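Local coordinates for protein 2''-aminoglycoside nucleotidyltransferase (Klebsiella pneumoniae, PDB 4WQK) that confers resistance to kanamycin, gentamicin and tobramycin by using magnesium and a nucleoside triphosphate to adenylate the 2''-hydroxyl of these antibiotics, at residues A[55-68]-A[72-86]. Numbering follows the deposited sequence.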
ATOM      1  N   ARG A  55     -11.585  -0.123 -11.221  1.00 18.15           N
ATOM      2  CA  ARG A  55     -10.509   0.806 -11.582  1.00 17.60           C
ATOM      3  C   ARG A  55     -11.036   2.138 -12.149  1.00 18.41           C
ATOM      4  O   ARG A  55     -10.519   3.220 -11.790  1.00 19.09           O
ATOM      5  CB  ARG A  55      -9.553   0.157 -12.573  1.00 18.49           C
ATOM      6  CG  ARG A  55      -8.501   1.155 -13.053  1.00 20.62           C
ATOM      7  CD  ARG A  55      -7.297   0.490 -13.682  1.00 22.55           C
ATOM      8  NE  ARG A  55      -6.584   1.489 -14.472  1.00 21.42           N
ATOM      9  CZ  ARG A  55      -5.400   1.298 -15.043  1.00 23.29           C
ATOM     10  NH1 ARG A  55      -4.745   0.147 -14.889  1.00 24.53           N
ATOM     11  NH2 ARG A  55      -4.866   2.273 -15.768  1.00 25.71           N
ATOM     12  N   GLY A  56     -12.071   2.082 -12.987  1.00 18.97           N
ATOM     13  CA  GLY A  56     -12.598   3.289 -13.595  1.00 20.19           C
ATOM     14  C   GLY A  56     -13.043   4.326 -12.564  1.00 20.42           C
ATOM     15  O   GLY A  56     -12.964   5.543 -12.809  1.00 20.02           O
ATOM     16  N   GLU A  57     -13.506   3.851 -11.400  1.00 18.34           N
ATOM     17  CA  GLU A  57     -13.979   4.769 -10.368  1.00 18.85           C
ATOM     18  C   GLU A  57     -12.795   5.455  -9.722  1.00 19.29           C
ATOM     19  O   GLU A  57     -12.881   6.647  -9.396  1.00 19.84           O
ATOM     20  CB  GLU A  57     -14.821   4.041  -9.318  1.00 17.59           C
ATOM     21  CG  GLU A  57     -16.108   3.432  -9.931  1.00 20.00           C
ATOM     22  CD  GLU A  57     -16.936   2.711  -8.899  1.00 22.50           C
ATOM     23  OE1 GLU A  57     -17.267   3.375  -7.884  1.00 26.37           O
ATOM     24  OE2 GLU A  57     -17.250   1.510  -9.113  1.00 22.81           O
ATOM     25  N   LEU A  58     -11.693   4.724  -9.510  1.00 15.94           N
ATOM     26  CA  LEU A  58     -10.493   5.387  -8.989  1.00 17.04           C
ATOM     27  C   LEU A  58      -9.959   6.388 -10.011  1.00 17.00           C
ATOM     28  O   LEU A  58      -9.587   7.511  -9.631  1.00 17.86           O
ATOM     29  CB  LEU A  58      -9.430   4.362  -8.601  1.00 16.83           C
ATOM     30  CG  LEU A  58      -8.124   4.978  -8.105  1.00 15.31           C
ATOM     31  CD1 LEU A  58      -8.346   5.855  -6.894  1.00 16.31           C
ATOM     32  CD2 LEU A  58      -7.107   3.847  -7.778  1.00 21.14           C
ATOM     33  N   GLU A  59      -9.966   6.031 -11.286  1.00 17.34           N
ATOM     34  CA  GLU A  59      -9.484   6.969 -12.295  1.00 20.53           C
ATOM     35  C   GLU A  59     -10.382   8.227 -12.297  1.00 20.54           C
ATOM     36  O   GLU A  59      -9.900   9.336 -12.484  1.00 20.71           O
ATOM     37  CB  GLU A  59      -9.435   6.330 -13.694  1.00 21.95           C
ATOM     38  CG  GLU A  59      -8.345   5.255 -13.837  1.00 22.59           C
ATOM     39  CD  GLU A  59      -8.117   4.835 -15.294  1.00 29.83           C
ATOM     40  OE1 GLU A  59      -8.554   5.544 -16.237  1.00 33.97           O
ATOM     41  OE2 GLU A  59      -7.461   3.800 -15.535  1.00 28.76           O
ATOM     42  N   ALA A  60     -11.676   8.047 -12.067  1.00 18.43           N
ATOM     43  CA  ALA A  60     -12.570   9.200 -12.039  1.00 19.88           C
ATOM     44  C   ALA A  60     -12.249  10.116 -10.852  1.00 19.46           C
ATOM     45  O   ALA A  60     -12.338  11.343 -10.986  1.00 20.65           O
ATOM     46  CB  ALA A  60     -14.046   8.741 -12.000  1.00 21.37           C
ATOM     47  N   ILE A  61     -11.890   9.530  -9.707  1.00 17.98           N
ATOM     48  CA  ILE A  61     -11.488  10.336  -8.560  1.00 17.84           C
ATOM     49  C   ILE A  61     -10.245  11.151  -8.911  1.00 18.86           C
ATOM     50  O   ILE A  61     -10.191  12.371  -8.675  1.00 20.23           O
ATOM     51  CB  ILE A  61     -11.245   9.447  -7.342  1.00 20.04           C
ATOM     52  CG1 ILE A  61     -12.594   8.904  -6.825  1.00 18.23           C
ATOM     53  CG2 ILE A  61     -10.457  10.203  -6.258  1.00 20.66           C
ATOM     54  CD1 ILE A  61     -12.409   7.788  -5.798  1.00 18.89           C
ATOM     55  N   VAL A  62      -9.271  10.484  -9.526  1.00 19.29           N
ATOM     56  CA  VAL A  62      -8.036  11.163  -9.916  1.00 20.76           C
ATOM     57  C   VAL A  62      -8.328  12.344 -10.832  1.00 19.79           C
ATOM     58  O   VAL A  62      -7.819  13.450 -10.626  1.00 22.99           O
ATOM     59  CB  VAL A  62      -7.063  10.178 -10.620  1.00 18.75           C
ATOM     60  CG1 VAL A  62      -5.897  10.912 -11.308  1.00 23.03           C
ATOM     61  CG2 VAL A  62      -6.552   9.129  -9.622  1.00 22.77           C
ATOM     62  N   GLU A  63      -9.145  12.116 -11.849  1.00 21.03           N
ATOM     63  CA  GLU A  63      -9.481  13.174 -12.804  1.00 23.48           C
ATOM     64  C   GLU A  63     -10.240  14.315 -12.133  1.00 25.74           C
ATOM     65  O   GLU A  63     -10.037  15.478 -12.478  1.00 28.26           O
ATOM     66  CB  GLU A  63     -10.287  12.594 -13.965  1.00 27.32           C
ATOM     67  CG  GLU A  63      -9.447  11.638 -14.820  1.00 32.80           C
ATOM     68  CD  GLU A  63     -10.273  10.791 -15.775  1.00 51.94           C
ATOM     69  OE1 GLU A  63     -11.347  11.258 -16.221  1.00 57.97           O
ATOM     70  OE2 GLU A  63      -9.840   9.652 -16.082  1.00 61.50           O
ATOM     71  N   MET A  64     -11.140  13.982 -11.209  1.00 22.22           N
ATOM     72  CA  MET A  64     -11.952  14.990 -10.552  1.00 24.66           C
ATOM     73  C   MET A  64     -11.058  15.910  -9.719  1.00 24.27           C
ATOM     74  O   MET A  64     -11.332  17.104  -9.582  1.00 27.24           O
ATOM     75  CB  MET A  64     -13.012  14.299  -9.685  1.00 28.85           C
ATOM     76  CG  MET A  64     -14.070  15.207  -9.156  1.00 32.94           C
ATOM     77  SD  MET A  64     -14.311  14.960  -7.421  1.00 88.59           S
ATOM     78  CE  MET A  64     -12.855  15.846  -6.966  1.00 25.63           C
ATOM     79  N   LEU A  65      -9.984  15.353  -9.190  1.00 21.68           N
ATOM     80  CA  LEU A  65      -9.008  16.095  -8.378  1.00 20.25           C
ATOM     81  C   LEU A  65      -7.957  16.813  -9.233  1.00 25.05           C
ATOM     82  O   LEU A  65      -7.010  17.428  -8.708  1.00 26.60           O
ATOM     83  CB  LEU A  65      -8.343  15.120  -7.410  1.00 20.57           C
ATOM     84  CG  LEU A  65      -9.225  14.644  -6.268  1.00 23.69           C
ATOM     85  CD1 LEU A  65      -8.456  13.664  -5.418  1.00 26.33           C
ATOM     86  CD2 LEU A  65      -9.699  15.814  -5.412  1.00 25.66           C
ATOM     87  N   GLY A  66      -8.109  16.731 -10.547  1.00 23.37           N
ATOM     88  CA  GLY A  66      -7.278  17.490 -11.480  1.00 25.36           C
ATOM     89  C   GLY A  66      -6.024  16.765 -11.935  1.00 26.02           C
ATOM     90  O   GLY A  66      -5.145  17.362 -12.558  1.00 28.59           O
ATOM     91  N   GLY A  67      -5.959  15.468 -11.665  1.00 23.86           N
ATOM     92  CA  GLY A  67      -4.808  14.679 -12.063  1.00 23.22           C
ATOM     93  C   GLY A  67      -5.041  13.810 -13.284  1.00 23.77           C
ATOM     94  O   GLY A  67      -6.058  13.915 -13.994  1.00 28.07           O
ATOM     95  N   ARG A  68      -4.096  12.912 -13.519  1.00 24.20           N
ATOM     96  CA  ARG A  68      -4.135  12.079 -14.708  1.00 27.77           C
ATOM     97  C   ARG A  68      -3.386  10.788 -14.454  1.00 27.56           C
ATOM     98  O   ARG A  68      -2.530  10.722 -13.570  1.00 25.05           O
ATOM     99  CB  ARG A  68      -3.536  12.823 -15.899  1.00 34.16           C
ATOM    100  CG  ARG A  68      -2.091  13.202 -15.697  1.00 31.91           C
ATOM    101  CD  ARG A  68      -1.521  13.940 -16.914  1.00 45.06           C
ATOM    102  NE  ARG A  68      -1.497  13.098 -18.110  1.00 58.62           N
ATOM    103  CZ  ARG A  68      -0.534  12.216 -18.384  1.00 65.53           C
ATOM    104  NH1 ARG A  68       0.468  12.033 -17.523  1.00 69.05           N
ATOM    105  NH2 ARG A  68      -0.585  11.492 -19.498  1.00 63.64           N
ATOM    106  N   GLU A  72       1.360   3.184 -17.176  1.00 28.04           N
ATOM    107  CA  GLU A  72       0.709   1.911 -16.981  1.00 25.09           C
ATOM    108  C   GLU A  72       1.810   0.927 -16.624  1.00 26.65           C
ATOM    109  O   GLU A  72       2.825   0.898 -17.283  1.00 28.54           O
ATOM    110  CB  GLU A  72      -0.027   1.496 -18.259  1.00 29.09           C
ATOM    111  CG  GLU A  72      -0.874   0.274 -18.135  1.00 31.37           C
ATOM    112  CD  GLU A  72      -2.082   0.508 -17.239  1.00 32.79           C
ATOM    113  OE1 GLU A  72      -2.555   1.658 -17.172  1.00 30.66           O
ATOM    114  OE2 GLU A  72      -2.512  -0.465 -16.587  1.00 36.91           O
ATOM    115  N   LEU A  73       1.633   0.175 -15.543  1.00 30.18           N
ATOM    116  CA  LEU A  73       2.633  -0.808 -15.143  1.00 34.85           C
ATOM    117  C   LEU A  73       2.099  -2.203 -15.409  1.00 33.23           C
ATOM    118  O   LEU A  73       0.931  -2.353 -15.786  1.00 34.80           O
ATOM    119  CB  LEU A  73       2.978  -0.640 -13.667  1.00 39.11           C
ATOM    120  CG  LEU A  73       3.284   0.803 -13.258  1.00 43.23           C
ATOM    121  CD1 LEU A  73       3.093   0.957 -11.774  1.00 44.89           C
ATOM    122  CD2 LEU A  73       4.683   1.178 -13.647  1.00 48.02           C
ATOM    123  N   ASP A  74       2.921  -3.213 -15.168  1.00 32.32           N
ATOM    124  CA  ASP A  74       2.501  -4.590 -15.384  1.00 34.68           C
ATOM    125  C   ASP A  74       1.353  -4.920 -14.444  1.00 36.97           C
ATOM    126  O   ASP A  74       0.384  -5.551 -14.854  1.00 42.59           O
ATOM    127  CB  ASP A  74       3.664  -5.566 -15.182  1.00 41.97           C
ATOM    128  CG  ASP A  74       4.438  -5.830 -16.470  1.00 51.79           C
ATOM    129  OD1 ASP A  74       3.869  -5.627 -17.570  1.00 52.95           O
ATOM    130  OD2 ASP A  74       5.611  -6.267 -16.393  1.00 62.73           O
ATOM    131  N   TYR A  75       1.450  -4.442 -13.204  1.00 35.67           N
ATOM    132  CA  TYR A  75       0.452  -4.750 -12.171  1.00 35.82           C
ATOM    133  C   TYR A  75      -0.104  -3.556 -11.445  1.00 33.03           C
ATOM    134  O   TYR A  75      -0.260  -3.615 -10.236  1.00 38.72           O
ATOM    135  CB  TYR A  75       1.040  -5.691 -11.130  1.00 47.28           C
ATOM    136  CG  TYR A  75       1.398  -7.021 -11.702  1.00 50.99           C
ATOM    137  CD1 TYR A  75       0.418  -7.979 -11.932  1.00 58.26           C
ATOM    138  CD2 TYR A  75       2.710  -7.321 -12.040  1.00 51.51           C
ATOM    139  CE1 TYR A  75       0.738  -9.206 -12.469  1.00 57.83           C
ATOM    140  CE2 TYR A  75       3.040  -8.542 -12.580  1.00 61.61           C
ATOM    141  CZ  TYR A  75       2.051  -9.484 -12.792  1.00 67.23           C
ATOM    142  OH  TYR A  75       2.380 -10.706 -13.327  1.00 69.74           O
ATOM    143  N   GLY A  76      -0.442  -2.514 -12.182  1.00 30.70           N
ATOM    144  CA  GLY A  76      -1.022  -1.308 -11.621  1.00 32.69           C
ATOM    145  C   GLY A  76      -0.759  -0.121 -12.526  1.00 25.42           C
ATOM    146  O   GLY A  76      -0.484  -0.307 -13.726  1.00 27.92           O
ATOM    147  N   PHE A  77      -0.875   1.088 -11.975  1.00 21.74           N
ATOM    148  CA  PHE A  77      -0.625   2.298 -12.750  1.00 22.23           C
ATOM    149  C   PHE A  77      -0.121   3.387 -11.809  1.00 20.52           C
ATOM    150  O   PHE A  77      -0.354   3.288 -10.594  1.00 21.05           O
ATOM    151  CB  PHE A  77      -1.892   2.754 -13.514  1.00 21.36           C
ATOM    152  CG  PHE A  77      -3.051   3.210 -12.625  1.00 22.20           C
ATOM    153  CD1 PHE A  77      -3.154   4.534 -12.222  1.00 19.87           C
ATOM    154  CD2 PHE A  77      -4.016   2.315 -12.189  1.00 19.87           C
ATOM    155  CE1 PHE A  77      -4.213   4.962 -11.435  1.00 21.50           C
ATOM    156  CE2 PHE A  77      -5.067   2.740 -11.379  1.00 21.01           C
ATOM    157  CZ  PHE A  77      -5.160   4.065 -11.010  1.00 21.73           C
ATOM    158  N   LEU A  78       0.573   4.378 -12.369  1.00 19.57           N
ATOM    159  CA  LEU A  78       1.000   5.600 -11.659  1.00 19.56           C
ATOM    160  C   LEU A  78       0.105   6.729 -12.102  1.00 22.98           C
ATOM    161  O   LEU A  78      -0.215   6.861 -13.295  1.00 24.99           O
ATOM    162  CB  LEU A  78       2.470   5.969 -11.933  1.00 21.60           C
ATOM    163  CG  LEU A  78       3.475   4.842 -11.717  1.00 25.59           C
ATOM    164  CD1 LEU A  78       4.909   5.299 -12.106  1.00 28.69           C
ATOM    165  CD2 LEU A  78       3.397   4.327 -10.282  1.00 27.04           C
ATOM    166  N   ALA A  79      -0.351   7.515 -11.129  1.00 20.32           N
ATOM    167  CA  ALA A  79      -1.091   8.737 -11.425  1.00 20.22           C
ATOM    168  C   ALA A  79      -0.403   9.920 -10.773  1.00 19.75           C
ATOM    169  O   ALA A  79       0.348   9.767  -9.795  1.00 23.16           O
ATOM    170  CB  ALA A  79      -2.504   8.629 -10.915  1.00 20.51           C
ATOM    171  N   GLU A  80      -0.598  11.105 -11.344  1.00 21.84           N
ATOM    172  CA  GLU A  80      -0.099  12.308 -10.696  1.00 24.91           C
ATOM    173  C   GLU A  80      -1.248  13.264 -10.451  1.00 27.39           C
ATOM    174  O   GLU A  80      -2.139  13.408 -11.275  1.00 25.35           O
ATOM    175  CB  GLU A  80       1.006  13.002 -11.519  1.00 31.83           C
ATOM    176  CG  GLU A  80       0.606  13.463 -12.889  1.00 47.26           C
ATOM    177  CD  GLU A  80       1.720  14.242 -13.576  1.00 55.32           C
ATOM    178  OE1 GLU A  80       2.839  13.695 -13.739  1.00 56.53           O
ATOM    179  OE2 GLU A  80       1.473  15.419 -13.935  1.00 59.81           O
ATOM    180  N   ILE A  81      -1.231  13.892  -9.287  1.00 24.16           N
ATOM    181  CA  ILE A  81      -2.174  14.965  -8.970  1.00 23.75           C
ATOM    182  C   ILE A  81      -1.304  16.100  -8.451  1.00 28.99           C
ATOM    183  O   ILE A  81      -0.677  15.971  -7.403  1.00 27.99           O
ATOM    184  CB  ILE A  81      -3.202  14.517  -7.918  1.00 20.56           C
ATOM    185  CG1 ILE A  81      -3.973  13.270  -8.384  1.00 21.12           C
ATOM    186  CG2 ILE A  81      -4.152  15.687  -7.543  1.00 25.64           C
ATOM    187  CD1 ILE A  81      -4.907  12.718  -7.298  1.00 21.47           C
ATOM    188  N   GLY A  82      -1.224  17.183  -9.212  1.00 29.37           N
ATOM    189  CA  GLY A  82      -0.306  18.259  -8.895  1.00 28.56           C
ATOM    190  C   GLY A  82       1.121  17.735  -8.910  1.00 31.53           C
ATOM    191  O   GLY A  82       1.531  17.074  -9.872  1.00 38.85           O
ATOM    192  N   ASP A  83       1.848  17.964  -7.823  1.00 30.62           N
ATOM    193  CA  ASP A  83       3.242  17.540  -7.721  1.00 32.74           C
ATOM    194  C   ASP A  83       3.362  16.163  -7.082  1.00 30.03           C
ATOM    195  O   ASP A  83       4.472  15.683  -6.849  1.00 34.57           O
ATOM    196  CB  ASP A  83       4.059  18.545  -6.900  1.00 39.23           C
ATOM    197  CG  ASP A  83       4.228  19.872  -7.597  1.00 53.44           C
ATOM    198  OD1 ASP A  83       4.385  19.878  -8.842  1.00 52.89           O
ATOM    199  OD2 ASP A  83       4.224  20.911  -6.896  1.00 61.88           O
ATOM    200  N   GLU A  84       2.230  15.521  -6.791  1.00 24.08           N
ATOM    201  CA  GLU A  84       2.260  14.246  -6.077  1.00 21.40           C
ATOM    202  C   GLU A  84       1.954  13.034  -6.948  1.00 23.92           C
ATOM    203  O   GLU A  84       1.183  13.101  -7.889  1.00 27.02           O
ATOM    204  CB  GLU A  84       1.289  14.268  -4.870  1.00 20.83           C
ATOM    205  CG  GLU A  84       1.548  15.387  -3.858  1.00 24.30           C
ATOM    206  CD  GLU A  84       2.917  15.308  -3.206  1.00 34.34           C
ATOM    207  OE1 GLU A  84       3.519  14.210  -3.153  1.00 33.68           O
ATOM    208  OE2 GLU A  84       3.411  16.360  -2.751  1.00 40.80           O
ATOM    209  N   LEU A  85       2.602  11.935  -6.594  1.00 22.22           N
ATOM    210  CA  LEU A  85       2.479  10.676  -7.315  0.54 20.30           C
ATOM    211  C   LEU A  85       1.679   9.664  -6.514  1.00 20.95           C
ATOM    212  O   LEU A  85       1.860   9.526  -5.306  1.00 22.27           O
ATOM    213  CB  LEU A  85       3.867  10.103  -7.636  0.54 25.36           C
ATOM    214  CG  LEU A  85       4.464  10.259  -9.040  0.54 37.50           C
ATOM    215  CD1 LEU A  85       3.746  11.302  -9.894  0.54 34.53           C
ATOM    216  CD2 LEU A  85       5.944  10.578  -8.930  0.54 37.73           C
ATOM    217  N   LEU A  86       0.780   8.983  -7.209  1.00 19.47           N
ATOM    218  CA  LEU A  86       0.025   7.860  -6.676  1.00 18.87           C
ATOM    219  C   LEU A  86       0.470   6.565  -7.346  1.00 19.83           C
ATOM    220  O   LEU A  86       0.407   6.444  -8.582  1.00 23.65           O
ATOM    221  CB  LEU A  86      -1.467   8.024  -6.937  1.00 20.57           C
ATOM    222  CG  LEU A  86      -2.173   9.291  -6.506  1.00 21.21           C
ATOM    223  CD1 LEU A  86      -3.661   9.082  -6.736  1.00 25.16           C
ATOM    224  CD2 LEU A  86      -1.846   9.539  -5.050  1.00 22.73           C
TER
HETATM  225  O   HOH W   1      -2.435  17.636 -11.692  1.00 38.06           O
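In the nucleotidyltransferase fold of the N-terminal domain, helix 55-64 lies against one face of the mixed sheet, and Arg55, Leu58, Val62 and Leu65 meet Phe77, Ala79, Ile81 and Leu86. The helix runs at 26° to strand 76-81, with 9.0 Å between the axes. At its first turn the extended side chain of Arg55 slides past Phe77, and Phe77 CD2 sits 3.3 Å from Arg55 CZ, over the centre of the guanidinium; the two planes are 33° apart. The same guanidinium grips Glu72 end-on and nearly coplanar: Arg55 NH1 bonds Glu72 OE2, and Arg55 NH2 bonds Glu72 OE1 at 2.8 Å, both through syn lone pairs. Arg55 NE donates to the anti lone pair of Glu59 OE2 (2.7 Å), one turn on, so two carboxylates lie in the guanidinium plane, at its edge, and fix its rotation. Phe77 reaches the helix with CG set between its backbone N and carbonyl carbon (chi1 66°); its CZ touches Leu58 CD2, and Phe50 of strand 46-51 meets the ring too. Farther along, the two branches of Val62 divide the work, CG1 resting on Ala79 CB at 4.1 Å and CG2 on Leu86 CD1. The side chains of Leu65 and Ile81 cross at an angle and touch through their CD1 atoms. A Schellman motif at Gly66 then turns the chain into the sheet. The backbones come close where Gly67 CA packs 3.1 Å from Glu80 O. Arg68 and Glu80 form an antiparallel hydrogen-bonded pair, Arg68 N to Glu80 O and Glu80 N to Arg68 O both 3.0 Å, with their CG atoms side by side. One water bridges Gly66 O and Gly82 N, the latter in the type II' turn Ile81-Glu84. Leu86 directly precedes the magnesium ligand Asp87, and this helix-backed sheet bearing metal-binding aspartates is characteristic of the nucleotidyltransferase fold.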